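Local structure of pyocin S5 (Pseudomonas aeruginosa PAO1, 6THK) at residues Asp77-Leu82 against Asp100-Val105; Ala386-Phe391 against Glu425-Thr430. The protein is a bacteriocin of the channel-forming colicin family that probably kills target bacteria by forming pores that depolarise their cytoplasmic membrane. The protein carries 1 engineered substitution. All coordinates share one frame; numbering follows the deposited sequence.

Overall arrangement
The two contacts lie far apart in a very elongated, almost wholly helical chain: their centres are 121 Å apart, on opposite sides of the chain's centre, and their nearest atoms are about 106 Å apart. Contact 1 comes first in sequence and closes before contact 2 opens. It joins helix 42-87 to helix 95-121, with helix 157-212 packed against helix 95-121. Contact 2 pairs helix 381-392 with helix 419-431 inside the colicin pore-forming domain. Sharing no helix, they are two separate helix-helix interfaces, one in the N-terminal rod-like part and one in the compact C-terminal domain that probably makes the pore.

Contact 1 (Asp77-Leu82 against Asp100-Val105); sequences DQVDGL and DVMSAV
Val79 and Met102 are the nearest pair of residues between 77-82, on helix 42-87, and 100-105, on helix 95-121, their CA atoms 6.1 Å apart. Over the short segments the axes approach to 9.6 Å and run at 134°, well short of antiparallel, in a hairpin closed by the short connection between the two helices.

The apolar side chains do most of the work. Met102 puts its CG into the fork of Val79, 3.9 Å from Val79 CG1 and a little farther from CG2. The chain runs on extended beyond CG, and CE still passes 4.2 Å from Val79 CG1. Met102 thus crosses Val79 at a slant, touching it through CG and CE. About a turn on from Val79, Leu82 meets a single methyl, CG1 of Val101, which touches Leu82 CB at 3.8 Å, with CG and CD2 close by. Val105 offers CG2 to three residues, making looser contacts with Val79 CG2 at 4.2 Å and with Leu82 CD2.

Polar groups take part through van der Waals contact alone. The extended Gln78 slides past Val105 in the opposite sense, its amide NE2 coming to rest beside CG2 of that valine. Lying anti to its backbone N (chi1 170°), Val101 CG1 also reaches the carbonyl O of Val79, at 3.7 Å.

Other helices complete the packing: Leu188 and Leu184 of helix 157-212 touch Met102 and Val105, while Leu83 and Ile86, farther along helix 42-87, touch Val101.

With neither a hydrogen bond nor a salt bridge between the two segments, the join depends on the fit of valine and leucine branches and the Met102 chain, buried at Val79, Val101 and Val105 and giving way to the exposed Gln78 at one margin.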
# COMPACT_ATOMS: atom_id res chain seq x y z
N ASP A 77 52.01 -15.98 22.30
CA ASP A 77 52.89 -15.72 21.17
C ASP A 77 52.63 -16.65 19.98
O ASP A 77 52.91 -16.23 18.85
CB ASP A 77 54.37 -15.73 21.62
CG ASP A 77 54.85 -14.37 22.10
OD1 ASP A 77 55.09 -13.49 21.24
OD2 ASP A 77 54.99 -14.19 23.32
N GLN A 78 52.10 -17.87 20.20
CA GLN A 78 51.78 -18.78 19.08
C GLN A 78 50.53 -18.28 18.37
O GLN A 78 50.48 -18.31 17.14
CB GLN A 78 51.60 -20.25 19.53
CG GLN A 78 51.50 -21.24 18.35
CD GLN A 78 51.05 -22.64 18.72
OE1 GLN A 78 51.24 -23.14 19.84
NE2 GLN A 78 50.47 -23.33 17.74
N VAL A 79 49.56 -17.78 19.15
CA VAL A 79 48.30 -17.21 18.64
C VAL A 79 48.61 -16.01 17.72
O VAL A 79 48.19 -16.02 16.56
CB VAL A 79 47.35 -16.85 19.82
CG1 VAL A 79 46.29 -15.82 19.41
CG2 VAL A 79 46.68 -18.10 20.38
N ASP A 80 49.39 -15.03 18.23
CA ASP A 80 49.79 -13.81 17.54
C ASP A 80 50.65 -14.08 16.30
O ASP A 80 50.41 -13.47 15.26
CB ASP A 80 50.54 -12.87 18.51
CG ASP A 80 49.76 -12.47 19.76
OD1 ASP A 80 48.56 -12.82 19.86
OD2 ASP A 80 50.36 -11.82 20.64
N GLY A 81 51.62 -14.99 16.42
CA GLY A 81 52.51 -15.37 15.33
C GLY A 81 51.77 -16.01 14.18
O GLY A 81 52.12 -15.77 13.03
N LEU A 82 50.73 -16.80 14.50
CA LEU A 82 49.86 -17.47 13.53
C LEU A 82 48.89 -16.46 12.89
O LEU A 82 48.62 -16.54 11.69
CB LEU A 82 49.08 -18.59 14.25
CG LEU A 82 48.62 -19.80 13.44
CD1 LEU A 82 49.69 -20.28 12.49
CD2 LEU A 82 48.20 -20.93 14.37
N ASP A 100 39.07 -18.08 15.53
CA ASP A 100 39.43 -19.28 14.76
C ASP A 100 40.81 -19.84 15.11
O ASP A 100 40.94 -21.05 15.29
CB ASP A 100 39.29 -19.02 13.24
CG ASP A 100 37.86 -18.93 12.70
OD1 ASP A 100 36.91 -19.20 13.47
OD2 ASP A 100 37.69 -18.61 11.50
N VAL A 101 41.84 -18.97 15.22
CA VAL A 101 43.20 -19.35 15.57
C VAL A 101 43.25 -19.82 17.04
O VAL A 101 43.72 -20.92 17.31
CB VAL A 101 44.23 -18.21 15.26
CG1 VAL A 101 45.60 -18.50 15.86
CG2 VAL A 101 44.34 -17.98 13.76
N MET A 102 42.71 -19.01 17.97
CA MET A 102 42.64 -19.32 19.39
C MET A 102 41.94 -20.65 19.64
O MET A 102 42.37 -21.40 20.51
CB MET A 102 41.93 -18.22 20.17
CG MET A 102 42.77 -17.00 20.44
SD MET A 102 41.76 -15.76 21.27
CE MET A 102 42.97 -14.51 21.55
N SER A 103 40.86 -20.95 18.88
CA SER A 103 40.13 -22.21 19.03
C SER A 103 41.00 -23.39 18.58
O SER A 103 41.05 -24.40 19.29
CB SER A 103 38.82 -22.18 18.24
OG SER A 103 37.96 -21.13 18.66
N ALA A 104 41.72 -23.24 17.44
CA ALA A 104 42.60 -24.24 16.84
C ALA A 104 43.74 -24.62 17.80
O ALA A 104 44.04 -25.81 17.96
CB ALA A 104 43.19 -23.72 15.55
N VAL A 105 44.36 -23.59 18.42
CA VAL A 105 45.44 -23.71 19.38
C VAL A 105 44.93 -24.42 20.65
O VAL A 105 45.58 -25.36 21.12
CB VAL A 105 46.08 -22.33 19.65
CG1 VAL A 105 46.93 -22.32 20.92
CG2 VAL A 105 46.89 -21.87 18.45

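Contact 2 (Ala386-Phe391 against Glu425-Thr430); sequences AIAKAF and EFKIST
Within the helical bundle of the pore-forming domain, Ile387 and Thr430 meet across a nearly antiparallel helix pair, helix 381-392 against helix 419-431, whose segment axes run at 169° and approach to 8.9 Å. The backbones are nearest at Ala388 and Lys427, CA to CA 4.8 Å, where the small alanine methyl CB rests 4.1 Å from Lys427 CG. The lysine then bends away toward Glu431, with which it makes a long, weak ion pair.

Thr430 turns its methyl to the partner: OG1 sits beside the backbone N (chi1 -67°), which puts CG2 anti to that N and 4.1 Å from Ile387 CB, the two side chains crossing at about a right angle. Its hydroxyl is occupied within its own helix, OG1 donating to Phe426 O at 3.0 Å from above the carbonyl plane.

The Phe391 and Phe426 rings meet obliquely; the model sets them too close, so the details are doubtful. Trp435 and Phe438 pack edge-to-face with Phe426, and Val475 of helix 468-481 touches both phenylalanines.

Such a nearly antiparallel helix pair, packed against helix 468-481, part of which is predicted to span the membrane, is consistent with the soluble bundle of channel-forming colicins, which shelters a hydrophobic hairpin.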
# COMPACT_ATOMS: atom_id res chain seq x y z
N ALA A 386 -58.90 36.69 -24.08
CA ALA A 386 -58.82 35.32 -23.55
C ALA A 386 -57.37 34.82 -23.53
O ALA A 386 -56.95 34.17 -22.55
CB ALA A 386 -59.68 34.38 -24.37
N ILE A 387 -56.62 35.09 -24.62
CA ILE A 387 -55.23 34.67 -24.72
C ILE A 387 -54.36 35.52 -23.77
O ILE A 387 -53.55 34.96 -23.04
CB ILE A 387 -54.71 34.63 -26.20
CG1 ILE A 387 -55.54 33.64 -27.05
CG2 ILE A 387 -53.21 34.24 -26.24
CD1 ILE A 387 -55.66 34.03 -28.54
N ALA A 388 -54.57 36.84 -23.73
CA ALA A 388 -53.84 37.73 -22.83
C ALA A 388 -54.02 37.33 -21.36
O ALA A 388 -53.02 37.16 -20.66
CB ALA A 388 -54.28 39.16 -23.05
N LYS A 389 -55.27 37.07 -20.93
CA LYS A 389 -55.63 36.62 -19.57
C LYS A 389 -54.94 35.33 -19.17
O LYS A 389 -54.49 35.23 -18.02
CB LYS A 389 -57.15 36.51 -19.40
N ALA A 390 -54.82 34.40 -20.10
CA ALA A 390 -54.17 33.12 -19.86
C ALA A 390 -52.71 33.31 -19.50
O ALA A 390 -52.20 32.67 -18.61
CB ALA A 390 -54.29 32.25 -21.08
N PHE A 391 -52.05 34.20 -20.21
CA PHE A 391 -50.67 34.50 -20.00
C PHE A 391 -50.42 35.15 -18.64
O PHE A 391 -49.40 34.94 -18.05
CB PHE A 391 -50.18 35.42 -21.09
CG PHE A 391 -49.75 34.71 -22.33
CD1 PHE A 391 -48.87 33.66 -22.27
CD2 PHE A 391 -50.21 35.12 -23.56
CE1 PHE A 391 -48.46 33.04 -23.42
CE2 PHE A 391 -49.80 34.50 -24.71
CZ PHE A 391 -48.93 33.46 -24.64
N GLU A 425 -44.57 40.65 -22.78
CA GLU A 425 -44.42 41.16 -24.13
C GLU A 425 -45.30 40.37 -25.12
O GLU A 425 -45.80 40.93 -26.08
CB GLU A 425 -42.96 41.44 -24.55
CG GLU A 425 -42.83 42.33 -25.81
CD GLU A 425 -43.15 43.81 -25.59
OE1 GLU A 425 -43.22 44.17 -24.40
OE2 GLU A 425 -43.33 44.60 -26.57
N PHE A 426 -45.45 39.07 -24.90
CA PHE A 426 -46.33 38.27 -25.74
C PHE A 426 -47.77 38.74 -25.59
O PHE A 426 -48.49 38.89 -26.57
CB PHE A 426 -46.23 36.79 -25.38
CG PHE A 426 -46.79 35.88 -26.42
CD1 PHE A 426 -48.14 35.89 -26.71
CD2 PHE A 426 -45.98 35.01 -27.11
CE1 PHE A 426 -48.67 35.04 -27.66
CE2 PHE A 426 -46.49 34.18 -28.08
CZ PHE A 426 -47.84 34.19 -28.35
N LYS A 427 -48.17 39.01 -24.35
CA LYS A 427 -49.51 39.48 -24.02
C LYS A 427 -49.80 40.85 -24.63
O LYS A 427 -50.86 41.06 -25.21
CB LYS A 427 -49.70 39.53 -22.51
CG LYS A 427 -50.63 40.62 -22.03
CD LYS A 427 -50.79 40.59 -20.52
CE LYS A 427 -50.23 41.84 -19.86
NZ LYS A 427 -50.20 43.01 -20.79
N ILE A 428 -48.84 41.76 -24.57
CA ILE A 428 -48.99 43.09 -25.15
C ILE A 428 -49.15 42.97 -26.66
O ILE A 428 -49.98 43.63 -27.26
CB ILE A 428 -47.77 43.99 -24.86
CG1 ILE A 428 -47.66 44.28 -23.37
CG2 ILE A 428 -47.87 45.29 -25.63
CD1 ILE A 428 -46.31 44.83 -22.98
N SER A 429 -48.36 42.09 -27.24
CA SER A 429 -48.37 41.76 -28.65
C SER A 429 -49.64 41.07 -29.13
O SER A 429 -49.87 41.00 -30.31
CB SER A 429 -47.16 40.91 -29.01
OG SER A 429 -46.04 41.72 -29.30
N THR A 430 -50.37 40.43 -28.23
CA THR A 430 -51.62 39.78 -28.57
C THR A 430 -52.75 40.82 -28.56
O THR A 430 -53.56 40.89 -29.47
CB THR A 430 -51.96 38.67 -27.57
OG1 THR A 430 -51.00 37.62 -27.70
CG2 THR A 430 -53.33 38.11 -27.83